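Long-range contacts in importin-95 (Chaetomium thermophilum, PDB 4XRI), which probably carries protein cargo from the cytoplasm into the nucleus as a flexible importin-beta transport receptor and, like its relatives, probably binds a small GTPase: residues 430-435 with 473-478; 130-135 with 172-177; 578-583 with 623-628; 219-224 with 262-267. The protein carries 2 engineered substitutions. One frame throughout, in Å; residues are numbered along the deposited sequence.

Contact 1. Residues 430-435 with 473-478; sequences ESIQVR and SPKMAA. With SO4 (sulfate ion), chain J.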
loop_
_atom_site.group_PDB
_atom_site.type_symbol
_atom_site.label_atom_id
_atom_site.label_comp_id
_atom_site.label_asym_id
_atom_site.label_seq_id
_atom_site.Cartn_x
_atom_site.Cartn_y
_atom_site.Cartn_z
ATOM N N GLU A 430 10.687 9.932 33.929
ATOM C CA GLU A 430 11.572 11.046 33.600
ATOM C C GLU A 430 11.848 11.082 32.106
ATOM O O GLU A 430 11.737 12.126 31.463
ATOM C CB GLU A 430 12.901 10.945 34.355
ATOM C CG GLU A 430 12.818 11.117 35.855
ATOM C CD GLU A 430 14.171 10.929 36.521
ATOM O OE1 GLU A 430 15.117 10.482 35.835
ATOM O OE2 GLU A 430 14.294 11.236 37.726
ATOM N N SER A 431 12.214 9.926 31.565
ATOM C CA SER A 431 12.591 9.806 30.164
ATOM C C SER A 431 11.409 10.045 29.235
ATOM O O SER A 431 10.341 9.459 29.405
ATOM C CB SER A 431 13.194 8.427 29.896
ATOM O OG SER A 431 13.490 8.257 28.519
ATOM N N ILE A 432 11.610 10.920 28.256
ATOM C CA ILE A 432 10.572 11.220 27.283
ATOM C C ILE A 432 10.404 10.047 26.319
ATOM O O ILE A 432 9.334 9.850 25.745
ATOM C CB ILE A 432 10.889 12.517 26.502
ATOM C CG1 ILE A 432 9.689 12.947 25.654
ATOM C CG2 ILE A 432 12.143 12.352 25.652
ATOM C CD1 ILE A 432 8.436 13.209 26.449
ATOM N N GLN A 433 11.466 9.263 26.155
ATOM C CA GLN A 433 11.405 8.064 25.328
ATOM C C GLN A 433 10.480 7.036 25.967
ATOM O O GLN A 433 9.652 6.427 25.290
ATOM C CB GLN A 433 12.796 7.457 25.124
ATOM C CG GLN A 433 13.759 8.327 24.337
ATOM C CD GLN A 433 14.532 9.291 25.218
ATOM O OE1 GLN A 433 14.404 9.270 26.443
ATOM N NE2 GLN A 433 15.341 10.140 24.596
ATOM N N VAL A 434 10.630 6.851 27.274
ATOM C CA VAL A 434 9.817 5.896 28.018
ATOM C C VAL A 434 8.348 6.301 27.994
ATOM O O VAL A 434 7.465 5.459 27.833
ATOM C CB VAL A 434 10.290 5.772 29.482
ATOM C CG1 VAL A 434 9.326 4.915 30.290
ATOM C CG2 VAL A 434 11.692 5.190 29.536
ATOM N N ARG A 435 8.099 7.598 28.147
ATOM C CA ARG A 435 6.739 8.129 28.128
ATOM C C ARG A 435 6.072 7.935 26.772
ATOM O O ARG A 435 4.890 7.603 26.695
ATOM C CB ARG A 435 6.740 9.612 28.496
ATOM C CG ARG A 435 6.760 9.876 29.994
ATOM C CD ARG A 435 6.720 11.363 30.280
ATOM N NE ARG A 435 8.035 11.980 30.143
ATOM C CZ ARG A 435 8.230 13.274 29.920
ATOM N NH1 ARG A 435 9.463 13.752 29.815
ATOM N NH2 ARG A 435 7.192 14.088 29.796
ATOM N N SER A 473 3.536 17.722 26.194
ATOM C CA SER A 473 4.740 17.069 25.683
ATOM C C SER A 473 4.606 16.652 24.219
ATOM O O SER A 473 4.201 15.529 23.928
ATOM C CB SER A 473 5.085 15.853 26.545
ATOM O OG SER A 473 5.209 16.217 27.911
ATOM N N PRO A 474 4.971 17.555 23.295
ATOM C CA PRO A 474 4.881 17.362 21.839
ATOM C C PRO A 474 5.515 16.068 21.331
ATOM O O PRO A 474 4.991 15.463 20.395
ATOM C CB PRO A 474 5.639 18.573 21.284
ATOM C CG PRO A 474 5.459 19.619 22.319
ATOM C CD PRO A 474 5.472 18.897 23.638
ATOM N N LYS A 475 6.621 15.657 21.943
ATOM C CA LYS A 475 7.356 14.468 21.512
ATOM C C LYS A 475 6.504 13.199 21.578
ATOM O O LYS A 475 6.712 12.261 20.808
ATOM C CB LYS A 475 8.620 14.302 22.362
ATOM C CG LYS A 475 9.379 12.993 22.165
ATOM C CD LYS A 475 10.184 12.971 20.879
ATOM C CE LYS A 475 11.134 11.781 20.864
ATOM N NZ LYS A 475 10.419 10.495 21.108
ATOM N N MET A 476 5.532 13.180 22.485
ATOM C CA MET A 476 4.672 12.012 22.642
ATOM C C MET A 476 3.239 12.284 22.182
ATOM O O MET A 476 2.365 11.423 22.310
ATOM C CB MET A 476 4.675 11.550 24.099
ATOM C CG MET A 476 4.273 12.625 25.093
ATOM S SD MET A 476 4.499 12.116 26.806
ATOM C CE MET A 476 3.333 10.764 26.897
ATOM N N ALA A 477 3.013 13.479 21.641
ATOM C CA ALA A 477 1.682 13.919 21.212
ATOM C C ALA A 477 1.016 12.938 20.247
ATOM O O ALA A 477 -0.141 12.562 20.433
ATOM C CB ALA A 477 1.765 15.296 20.569
ATOM N N ALA A 478 1.757 12.530 19.221
ATOM C CA ALA A 478 1.248 11.609 18.207
ATOM C C ALA A 478 0.784 10.292 18.829
ATOM O O ALA A 478 -0.323 9.823 18.554
ATOM C CB ALA A 478 2.311 11.351 17.150
HETATM S S SO4 J . 17.189 10.548 28.180
HETATM O O1 SO4 J . 16.596 9.219 28.281
HETATM O O2 SO4 J . 16.488 11.322 27.159
HETATM O O3 SO4 J . 17.076 11.227 29.469
HETATM O O4 SO4 J . 18.598 10.427 27.816
HETATM O O HOH W 1 4.643 14.185 30.133
#
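Residues 432-435 form the first turn of helix 432-449, and 473-478 lead from helix 455-472 into helix 477-490; the backbones come closest at Arg-435 and Met-476, whose CA atoms lie 7.0 Å apart. Ser-431 is the N-cap of the first helix: its OG, anti to the backbone N, accepts a weak bond from Val-434 N and donates a very short one of 2.5 Å to Gln-433 OE1, in the carbonyl plane. Gln-433 NE2 in turn holds a sulfate ion, probably from the crystallisation liquor. Across the contact, Ile-432 sends CG1 obliquely against the Lys-475 chain, 3.5 Å from its CG. Such neighbour packing, a helix start against the turn before the next-but-one helix, builds up a HEAT-repeat solenoid. Met-476 holds its CG in the crowded position between backbone N and carbonyl carbon (chi1 56°), which sends the thioether across the Arg-435 chain at about a right angle, SD 3.8 Å from Arg-435 CB. The arginine bends at chi3 (-81°), folding its guanidinium back over Ile-432, whose CD1 sits 3.4 Å above the centre of one face. NH1 of Arg-435 donates to Glu-430 O at 3.2 Å, tilted above the carbonyl plane, while NH2 of Arg-435 donates to a water 2.6 Å away at the guanidinium edge. That water also bonds Ser-473 OG, bridging the two segments.

Contact 2. Residues 130-135 with 172-177; sequences IELPRN and TDLRNS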
loop_
_atom_site.group_PDB
_atom_site.type_symbol
_atom_site.label_atom_id
_atom_site.label_comp_id
_atom_site.label_asym_id
_atom_site.label_seq_id
_atom_site.Cartn_x
_atom_site.Cartn_y
_atom_site.Cartn_z
ATOM N N ILE A 130 19.122 -7.445 -24.149
ATOM C CA ILE A 130 18.670 -7.240 -25.516
ATOM C C ILE A 130 19.137 -8.355 -26.449
ATOM O O ILE A 130 18.358 -8.878 -27.249
ATOM C CB ILE A 130 19.170 -5.889 -26.069
ATOM C CG1 ILE A 130 18.661 -4.736 -25.204
ATOM C CG2 ILE A 130 18.736 -5.714 -27.521
ATOM C CD1 ILE A 130 19.313 -3.410 -25.531
ATOM N N GLU A 131 20.407 -8.729 -26.335
ATOM C CA GLU A 131 21.032 -9.579 -27.347
ATOM C C GLU A 131 20.923 -11.085 -27.102
ATOM O O GLU A 131 20.812 -11.861 -28.053
ATOM C CB GLU A 131 22.504 -9.207 -27.490
ATOM C CG GLU A 131 22.731 -7.848 -28.117
ATOM C CD GLU A 131 24.054 -7.764 -28.850
ATOM O OE1 GLU A 131 24.927 -8.622 -28.600
ATOM O OE2 GLU A 131 24.216 -6.851 -29.690
ATOM N N LEU A 132 20.956 -11.502 -25.842
ATOM C CA LEU A 132 20.917 -12.931 -25.522
ATOM C C LEU A 132 19.619 -13.647 -25.948
ATOM O O LEU A 132 19.676 -14.776 -26.442
ATOM C CB LEU A 132 21.151 -13.142 -24.028
ATOM C CG LEU A 132 22.587 -12.892 -23.570
ATOM C CD1 LEU A 132 22.749 -13.202 -22.089
ATOM C CD2 LEU A 132 23.558 -13.724 -24.391
ATOM N N PRO A 133 18.444 -13.007 -25.760
ATOM C CA PRO A 133 17.243 -13.675 -26.278
ATOM C C PRO A 133 17.265 -13.866 -27.797
ATOM O O PRO A 133 16.667 -14.814 -28.307
ATOM C CB PRO A 133 16.111 -12.724 -25.869
ATOM C CG PRO A 133 16.629 -12.020 -24.678
ATOM C CD PRO A 133 18.094 -11.841 -24.928
ATOM N N ARG A 134 17.952 -12.976 -28.505
ATOM C CA ARG A 134 18.066 -13.073 -29.957
ATOM C C ARG A 134 19.352 -13.782 -30.369
ATOM O O ARG A 134 19.658 -13.886 -31.557
ATOM C CB ARG A 134 18.009 -11.684 -30.592
ATOM C CG ARG A 134 16.657 -11.005 -30.468
ATOM C CD ARG A 134 16.689 -9.607 -31.055
ATOM N NE ARG A 134 15.360 -9.003 -31.086
ATOM C CZ ARG A 134 14.496 -9.153 -32.084
ATOM N NH1 ARG A 134 14.823 -9.884 -33.140
ATOM N NH2 ARG A 134 13.305 -8.569 -32.026
ATOM N N ASN A 135 20.100 -14.255 -29.374
ATOM C CA ASN A 135 21.339 -14.999 -29.589
ATOM C C ASN A 135 22.373 -14.202 -30.389
ATOM O O ASN A 135 23.005 -14.719 -31.312
ATOM C CB ASN A 135 21.037 -16.330 -30.284
ATOM C CG ASN A 135 22.184 -17.315 -30.186
ATOM O OD1 ASN A 135 23.054 -17.193 -29.322
ATOM N ND2 ASN A 135 22.193 -18.301 -31.076
ATOM N N THR A 172 11.375 -13.668 -18.995
ATOM C CA THR A 172 11.208 -15.065 -19.388
ATOM C C THR A 172 12.157 -15.496 -20.505
ATOM O O THR A 172 12.775 -16.560 -20.429
ATOM C CB THR A 172 9.758 -15.339 -19.840
ATOM O OG1 THR A 172 8.868 -15.135 -18.737
ATOM C CG2 THR A 172 9.608 -16.767 -20.342
ATOM N N ASP A 173 12.269 -14.670 -21.539
ATOM C CA ASP A 173 13.099 -15.008 -22.688
ATOM C C ASP A 173 14.583 -15.040 -22.329
ATOM O O ASP A 173 15.319 -15.916 -22.785
ATOM C CB ASP A 173 12.848 -14.024 -23.831
ATOM C CG ASP A 173 11.394 -14.007 -24.270
ATOM O OD1 ASP A 173 10.643 -14.921 -23.866
ATOM O OD2 ASP A 173 11.003 -13.086 -25.015
ATOM N N LEU A 174 15.019 -14.085 -21.516
ATOM C CA LEU A 174 16.409 -14.050 -21.076
ATOM C C LEU A 174 16.736 -15.262 -20.208
ATOM O O LEU A 174 17.762 -15.915 -20.405
ATOM C CB LEU A 174 16.698 -12.761 -20.310
ATOM C CG LEU A 174 18.109 -12.611 -19.743
ATOM C CD1 LEU A 174 19.149 -12.715 -20.847
ATOM C CD2 LEU A 174 18.248 -11.293 -19.006
ATOM N N ARG A 175 15.857 -15.550 -19.250
ATOM C CA ARG A 175 15.987 -16.731 -18.400
ATOM C C ARG A 175 16.140 -17.990 -19.243
ATOM O O ARG A 175 17.052 -18.787 -19.027
ATOM C CB ARG A 175 14.775 -16.868 -17.470
ATOM C CG ARG A 175 14.772 -15.922 -16.283
ATOM C CD ARG A 175 15.929 -16.202 -15.330
ATOM N NE ARG A 175 15.544 -16.023 -13.932
ATOM C CZ ARG A 175 15.313 -14.844 -13.363
ATOM N NH1 ARG A 175 15.422 -13.728 -14.066
ATOM N NH2 ARG A 175 14.966 -14.780 -12.087
ATOM N N ASN A 176 15.242 -18.149 -20.211
ATOM C CA ASN A 176 15.237 -19.308 -21.094
ATOM C C ASN A 176 16.515 -19.405 -21.918
ATOM O O ASN A 176 17.006 -20.501 -22.183
ATOM C CB ASN A 176 14.023 -19.262 -22.022
ATOM C CG ASN A 176 13.935 -20.477 -22.924
ATOM O OD1 ASN A 176 14.166 -21.606 -22.489
ATOM N ND2 ASN A 176 13.605 -20.249 -24.190
ATOM N N SER A 177 17.052 -18.256 -22.318
ATOM C CA SER A 177 18.288 -18.226 -23.094
ATOM C C SER A 177 19.488 -18.624 -22.238
ATOM O O SER A 177 20.525 -19.033 -22.760
ATOM C CB SER A 177 18.515 -16.839 -23.697
ATOM O OG SER A 177 18.990 -15.926 -22.725
#
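Leu-174 holds CG anti to its backbone N (chi1 178°) and turns at chi2 (58°), so that its CD1 branch reaches across to residues 130-135, while Leu-132 keeps CG beside its own backbone N. The two leucines cross obliquely, and CD1 of Leu-174 lies 3.8 Å from CB of Leu-132 and equally near its CD1. Ser-177 has OG in the crowded position between backbone N and carbonyl carbon (chi1 77°). From there the hydroxyl donates a 2.6 Å bond to Leu-174 O, in the carbonyl plane and on a lone pair, which fixes its rotation and satisfies its proton within its own helix. Toward the other segment Ser-177 turns its CB, 3.6 Å from Leu-132 O, and the side of its OG lies against Leu-132 CB. Pro-133 lies alongside the backbone of helix 172-178, its CG 4.1 Å from Leu-174 N, and its CB meets the CB of Asp-173 at the surface. The proline belongs to a type I turn, Leu-132 to Asn-135, within a Schellman motif whose C-prime residue is Asn-135. The contact thus sets the C-terminal end of helix 114-131 against the short helix 172-178, the third helix further along the chain. Ile-130 packs on helix 79-91, Glu-131 accepts a hydrogen bond from Trp-89 of that helix and forms a salt bridge with Lys-102, and Arg-175 forms another with Glu-215 of helix 214-217.

Contact 3. Residues 578-583 with 623-628; sequences ILEDMQ and SSVPEG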
loop_
_atom_site.group_PDB
_atom_site.type_symbol
_atom_site.label_atom_id
_atom_site.label_comp_id
_atom_site.label_asym_id
_atom_site.label_seq_id
_atom_site.Cartn_x
_atom_site.Cartn_y
_atom_site.Cartn_z
ATOM N N ILE A 578 0.767 24.938 5.789
ATOM C CA ILE A 578 0.217 25.028 7.136
ATOM C C ILE A 578 -1.260 25.421 7.105
ATOM O O ILE A 578 -2.081 24.863 7.834
ATOM C CB ILE A 578 1.002 26.041 7.992
ATOM C CG1 ILE A 578 2.401 25.500 8.286
ATOM C CG2 ILE A 578 0.269 26.334 9.293
ATOM C CD1 ILE A 578 3.245 26.425 9.139
ATOM N N LEU A 579 -1.590 26.374 6.243
ATOM C CA LEU A 579 -2.965 26.833 6.086
ATOM C C LEU A 579 -3.851 25.715 5.542
ATOM O O LEU A 579 -4.992 25.545 5.976
ATOM C CB LEU A 579 -3.011 28.058 5.163
ATOM C CG LEU A 579 -4.314 28.841 4.960
ATOM C CD1 LEU A 579 -5.145 28.270 3.820
ATOM C CD2 LEU A 579 -5.121 28.895 6.251
ATOM N N GLU A 580 -3.316 24.953 4.593
ATOM C CA GLU A 580 -4.079 23.886 3.957
ATOM C C GLU A 580 -4.340 22.725 4.915
ATOM O O GLU A 580 -5.425 22.140 4.905
ATOM C CB GLU A 580 -3.355 23.394 2.701
ATOM C CG GLU A 580 -3.461 24.366 1.533
ATOM C CD GLU A 580 -2.644 23.945 0.327
ATOM O OE1 GLU A 580 -2.004 22.875 0.378
ATOM O OE2 GLU A 580 -2.646 24.692 -0.676
ATOM N N ASP A 581 -3.358 22.411 5.756
ATOM C CA ASP A 581 -3.536 21.391 6.786
ATOM C C ASP A 581 -4.593 21.823 7.803
ATOM O O ASP A 581 -5.374 21.004 8.284
ATOM C CB ASP A 581 -2.213 21.097 7.502
ATOM C CG ASP A 581 -1.261 20.270 6.661
ATOM O OD1 ASP A 581 -0.080 20.154 7.051
ATOM O OD2 ASP A 581 -1.687 19.738 5.615
ATOM N N MET A 582 -4.606 23.113 8.128
ATOM C CA MET A 582 -5.577 23.675 9.066
ATOM C C MET A 582 -7.004 23.528 8.542
ATOM O O MET A 582 -7.895 23.042 9.246
ATOM C CB MET A 582 -5.267 25.150 9.331
ATOM C CG MET A 582 -6.129 25.795 10.399
ATOM S SD MET A 582 -5.695 27.531 10.635
ATOM C CE MET A 582 -3.908 27.433 10.578
ATOM N N GLN A 583 -7.208 23.948 7.299
ATOM C CA GLN A 583 -8.523 23.892 6.676
ATOM C C GLN A 583 -8.988 22.454 6.469
ATOM O O GLN A 583 -10.162 22.142 6.659
ATOM C CB GLN A 583 -8.503 24.638 5.344
ATOM C CG GLN A 583 -8.377 26.150 5.479
ATOM C CD GLN A 583 -8.290 26.847 4.141
ATOM O OE1 GLN A 583 -7.708 26.321 3.193
ATOM N NE2 GLN A 583 -8.875 28.036 4.052
ATOM N N SER A 623 -3.621 20.552 -3.747
ATOM C CA SER A 623 -4.138 20.868 -2.425
ATOM C C SER A 623 -5.108 19.786 -1.964
ATOM O O SER A 623 -5.864 19.236 -2.764
ATOM C CB SER A 623 -4.824 22.237 -2.430
ATOM O OG SER A 623 -5.414 22.521 -1.175
ATOM N N SER A 624 -5.075 19.478 -0.672
ATOM C CA SER A 624 -5.967 18.474 -0.104
ATOM C C SER A 624 -7.286 19.107 0.320
ATOM O O SER A 624 -8.212 18.416 0.744
ATOM C CB SER A 624 -5.306 17.784 1.091
ATOM O OG SER A 624 -5.107 18.691 2.158
ATOM N N VAL A 625 -7.363 20.427 0.198
ATOM C CA VAL A 625 -8.498 21.191 0.710
ATOM C C VAL A 625 -9.817 21.007 -0.058
ATOM O O VAL A 625 -10.855 20.814 0.571
ATOM C CB VAL A 625 -8.166 22.701 0.752
ATOM C CG1 VAL A 625 -9.381 23.504 1.172
ATOM C CG2 VAL A 625 -7.005 22.960 1.701
ATOM N N PRO A 626 -9.795 21.080 -1.407
ATOM C CA PRO A 626 -11.087 20.927 -2.088
ATOM C C PRO A 626 -11.748 19.580 -1.810
ATOM O O PRO A 626 -12.973 19.494 -1.734
ATOM C CB PRO A 626 -10.722 21.054 -3.575
ATOM C CG PRO A 626 -9.449 21.799 -3.601
ATOM C CD PRO A 626 -8.711 21.358 -2.368
ATOM N N GLU A 627 -10.933 18.544 -1.649
ATOM C CA GLU A 627 -11.442 17.205 -1.385
ATOM C C GLU A 627 -12.095 17.129 -0.008
ATOM O O GLU A 627 -13.126 16.481 0.163
ATOM C CB GLU A 627 -10.313 16.179 -1.500
ATOM C CG GLU A 627 -10.764 14.737 -1.395
ATOM C CD GLU A 627 -9.736 13.774 -1.956
ATOM O OE1 GLU A 627 -9.854 12.557 -1.703
ATOM O OE2 GLU A 627 -8.812 14.239 -2.657
ATOM N N GLY A 628 -11.491 17.803 0.966
ATOM C CA GLY A 628 -12.036 17.862 2.309
ATOM C C GLY A 628 -13.333 18.644 2.346
ATOM O O GLY A 628 -14.274 18.275 3.046
HETATM O O HOH W 2 -5.636 25.198 -1.258
#
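Two hydrogen-bonding partners grip Ser-623 OG: Val-625 N, which donates to it over 3.2 Å at a fairly straight 162°, and a water 2.7 Å away. The first is a capping bond at the entrance to helix 625-640, made possible by OG standing anti to the backbone N. The water donates its other bond to Glu-580 OE2, so it bridges the serine and the carboxylate, which also pairs with Lys-576 one turn earlier. The extended Glu-580 chain brings CD to 3.5 Å from Ser-623 OG. Val-625 is the apolar part: its CG2 branch meets CB of Glu-580 at 3.8 Å and lies 3.7 Å from Gln-583 OE1, while Gln-583 NE2 is bonded to Thr-563. Within the solenoid, the contact sets the start of helix 625-640 against a middle turn of helix 573-597, with helix 605-616 between them in sequence. Helix 605-616 adds Ile-615 against both Val-625 and Gln-583, helix 546-567 backs Leu-579 and Met-582, and helix 665-682 packs on Pro-626.

Contact 4. Residues 219-224 with 262-267; sequences NNFKHE and EHMRYY. With SO4 (sulfate ion), chain H.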
loop_
_atom_site.group_PDB
_atom_site.type_symbol
_atom_site.label_atom_id
_atom_site.label_comp_id
_atom_site.label_asym_id
_atom_site.label_seq_id
_atom_site.Cartn_x
_atom_site.Cartn_y
_atom_site.Cartn_z
ATOM N N ASN A 219 17.328 -23.467 -9.827
ATOM C CA ASN A 219 16.246 -24.127 -10.548
ATOM C C ASN A 219 15.068 -24.319 -9.612
ATOM O O ASN A 219 14.532 -25.420 -9.480
ATOM C CB ASN A 219 16.693 -25.466 -11.139
ATOM C CG ASN A 219 15.717 -25.992 -12.179
ATOM O OD1 ASN A 219 14.805 -25.280 -12.604
ATOM N ND2 ASN A 219 15.906 -27.238 -12.593
ATOM N N ASN A 220 14.709 -23.234 -8.933
ATOM C CA ASN A 220 13.605 -23.216 -7.984
ATOM C C ASN A 220 13.767 -24.235 -6.855
ATOM O O ASN A 220 12.778 -24.696 -6.280
ATOM C CB ASN A 220 12.286 -23.444 -8.721
ATOM C CG ASN A 220 12.095 -22.483 -9.880
ATOM O OD1 ASN A 220 11.958 -22.896 -11.031
ATOM N ND2 ASN A 220 12.097 -21.189 -9.579
ATOM N N PHE A 221 15.017 -24.584 -6.553
ATOM C CA PHE A 221 15.356 -25.398 -5.383
ATOM C C PHE A 221 14.677 -26.767 -5.339
ATOM O O PHE A 221 14.526 -27.349 -4.266
ATOM C CB PHE A 221 15.007 -24.629 -4.106
ATOM C CG PHE A 221 16.188 -23.993 -3.437
ATOM C CD1 PHE A 221 17.067 -23.199 -4.151
ATOM C CD2 PHE A 221 16.409 -24.180 -2.084
ATOM C CE1 PHE A 221 18.155 -22.613 -3.529
ATOM C CE2 PHE A 221 17.492 -23.597 -1.456
ATOM C CZ PHE A 221 18.366 -22.812 -2.178
ATOM N N LYS A 222 14.283 -27.286 -6.495
ATOM C CA LYS A 222 13.509 -28.523 -6.539
ATOM C C LYS A 222 14.343 -29.764 -6.233
ATOM O O LYS A 222 13.829 -30.744 -5.695
ATOM C CB LYS A 222 12.842 -28.686 -7.905
ATOM C CG LYS A 222 12.152 -27.435 -8.415
ATOM C CD LYS A 222 11.150 -27.774 -9.505
ATOM C CE LYS A 222 10.857 -26.569 -10.376
ATOM N NZ LYS A 222 12.047 -26.190 -11.188
ATOM N N HIS A 223 15.627 -29.720 -6.574
ATOM C CA HIS A 223 16.476 -30.899 -6.469
ATOM C C HIS A 223 17.443 -30.807 -5.291
ATOM O O HIS A 223 18.049 -29.763 -5.049
ATOM C CB HIS A 223 17.236 -31.108 -7.779
ATOM C CG HIS A 223 16.370 -31.002 -8.994
ATOM N ND1 HIS A 223 16.490 -29.981 -9.911
ATOM C CD2 HIS A 223 15.349 -31.780 -9.435
ATOM C CE1 HIS A 223 15.594 -30.138 -10.868
ATOM N NE2 HIS A 223 14.888 -31.223 -10.601
ATOM N N GLU A 224 17.577 -31.915 -4.568
ATOM C CA GLU A 224 18.290 -31.951 -3.294
ATOM C C GLU A 224 19.782 -31.648 -3.420
ATOM O O GLU A 224 20.383 -31.073 -2.512
ATOM C CB GLU A 224 18.098 -33.319 -2.635
ATOM C CG GLU A 224 18.435 -33.358 -1.156
ATOM C CD GLU A 224 18.147 -34.710 -0.532
ATOM O OE1 GLU A 224 18.008 -35.695 -1.286
ATOM O OE2 GLU A 224 18.056 -34.787 0.713
ATOM N N GLU A 262 9.308 -23.724 2.073
ATOM C CA GLU A 262 8.860 -25.112 2.083
ATOM C C GLU A 262 10.009 -26.121 2.074
ATOM O O GLU A 262 9.819 -27.283 2.432
ATOM C CB GLU A 262 7.941 -25.371 0.888
ATOM C CG GLU A 262 8.614 -25.214 -0.466
ATOM C CD GLU A 262 7.664 -25.473 -1.621
ATOM O OE1 GLU A 262 6.536 -25.945 -1.367
ATOM O OE2 GLU A 262 8.042 -25.199 -2.780
ATOM N N HIS A 263 11.197 -25.678 1.673
ATOM C CA HIS A 263 12.353 -26.570 1.592
ATOM C C HIS A 263 13.315 -26.427 2.773
ATOM O O HIS A 263 14.389 -27.028 2.776
ATOM C CB HIS A 263 13.131 -26.326 0.294
ATOM C CG HIS A 263 12.348 -26.599 -0.953
ATOM N ND1 HIS A 263 12.045 -27.872 -1.382
ATOM C CD2 HIS A 263 11.832 -25.757 -1.879
ATOM C CE1 HIS A 263 11.364 -27.803 -2.512
ATOM N NE2 HIS A 263 11.220 -26.531 -2.834
ATOM N N MET A 264 12.933 -25.649 3.779
ATOM C CA MET A 264 13.902 -25.188 4.773
ATOM C C MET A 264 13.983 -25.990 6.072
ATOM O O MET A 264 14.870 -25.739 6.890
ATOM C CB MET A 264 13.611 -23.728 5.122
ATOM C CG MET A 264 14.006 -22.741 4.035
ATOM S SD MET A 264 15.765 -22.828 3.637
ATOM C CE MET A 264 15.728 -23.749 2.101
ATOM N N ARG A 265 13.075 -26.942 6.261
ATOM C CA ARG A 265 12.998 -27.685 7.521
ATOM C C ARG A 265 14.329 -28.309 7.937
ATOM O O ARG A 265 14.818 -28.061 9.040
ATOM C CB ARG A 265 11.937 -28.780 7.433
ATOM C CG ARG A 265 11.728 -29.531 8.739
ATOM C CD ARG A 265 10.503 -30.419 8.662
ATOM N NE ARG A 265 9.664 -30.288 9.849
ATOM C CZ ARG A 265 8.405 -30.706 9.920
ATOM N NH1 ARG A 265 7.841 -31.278 8.865
ATOM N NH2 ARG A 265 7.709 -30.546 11.038
ATOM N N TYR A 266 14.909 -29.110 7.049
ATOM C CA TYR A 266 16.173 -29.786 7.326
ATOM C C TYR A 266 17.282 -28.801 7.681
ATOM O O TYR A 266 17.985 -28.974 8.677
ATOM C CB TYR A 266 16.598 -30.634 6.124
ATOM C CG TYR A 266 18.018 -31.159 6.201
ATOM C CD1 TYR A 266 18.313 -32.322 6.902
ATOM C CD2 TYR A 266 19.060 -30.497 5.561
ATOM C CE1 TYR A 266 19.608 -32.808 6.968
ATOM C CE2 TYR A 266 20.358 -30.974 5.625
ATOM C CZ TYR A 266 20.626 -32.130 6.329
ATOM O OH TYR A 266 21.915 -32.608 6.393
ATOM N N TYR A 267 17.425 -27.763 6.864
ATOM C CA TYR A 267 18.497 -26.787 7.032
ATOM C C TYR A 267 18.314 -25.934 8.282
ATOM O O TYR A 267 19.287 -25.583 8.950
ATOM C CB TYR A 267 18.588 -25.898 5.796
ATOM C CG TYR A 267 18.765 -26.694 4.524
ATOM C CD1 TYR A 267 20.001 -27.229 4.185
ATOM C CD2 TYR A 267 17.694 -26.925 3.670
ATOM C CE1 TYR A 267 20.169 -27.964 3.029
ATOM C CE2 TYR A 267 17.852 -27.657 2.510
ATOM C CZ TYR A 267 19.091 -28.175 2.194
ATOM O OH TYR A 267 19.257 -28.907 1.042
HETATM S S SO4 H . 12.840 -32.134 5.322
HETATM O O1 SO4 H . 11.478 -32.367 4.858
HETATM O O2 SO4 H . 13.218 -30.757 5.025
HETATM O O3 SO4 H . 12.914 -32.366 6.761
HETATM O O4 SO4 H . 13.749 -33.041 4.634
#
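The imidazole of His-263 is sandwiched: Phe-221 O stands 3.6 Å above the centre of one face, and the CG of neighbouring Glu-262 covers the opposite face, offset toward the rim. CB of Phe-221 reaches the same ring at CD2 of His-263, 4.0 Å away. The buried phenyl ring of Phe-221 meets CE of Met-264 with its CE2, at 4.0 Å, the two chains crossing at about a right angle; bends at chi2 and chi3 (-59° and 103°) fold the methionine to this place. Phe-221 also stacks on Tyr-260 of helix 243-260. On Tyr-267, CD2 of Tyr-266 lies over one ring face near the rim, and the hydroxyl bonds Asn-228 of helix 224-238. The contact packs the loop before helix 224-238 on the turn between helices 243-260 and 265-280, bringing together two interhelical connections of the HEAT-repeat array. At the start of helix 265-280 Tyr-266 N donates to a sulfate oxygen, O2, at 3.1 Å, an anion placed where a helix dipole would favour it. The carbonyl over the imidazole is bonded by Arg-227; its negative end may favour a protonated ring, an effect the nearby arginine would oppose, so the charge state is left open.

Overall arrangement
The four contacts follow along the chain in the order 2, 4, 1, 3, and in each the two segments are 37 to 40 residues apart, the spacing of local packing between parts of the solenoid one or two helices apart. Contacts 2 and 4 are neighbours on the same side of the chain's centre, with centres 27 Å apart and nearest atoms about 7 Å apart. Contacts 1 and 3 are 28 Å apart between centres; contact 2 lies across the chain's centre from both, at 57 and 51 Å, as does contact 4 from contact 3, at 53 Å. None touches another. Sulfate ions, probably from the crystallisation liquor, lie near helix starts at contacts 1 and 4.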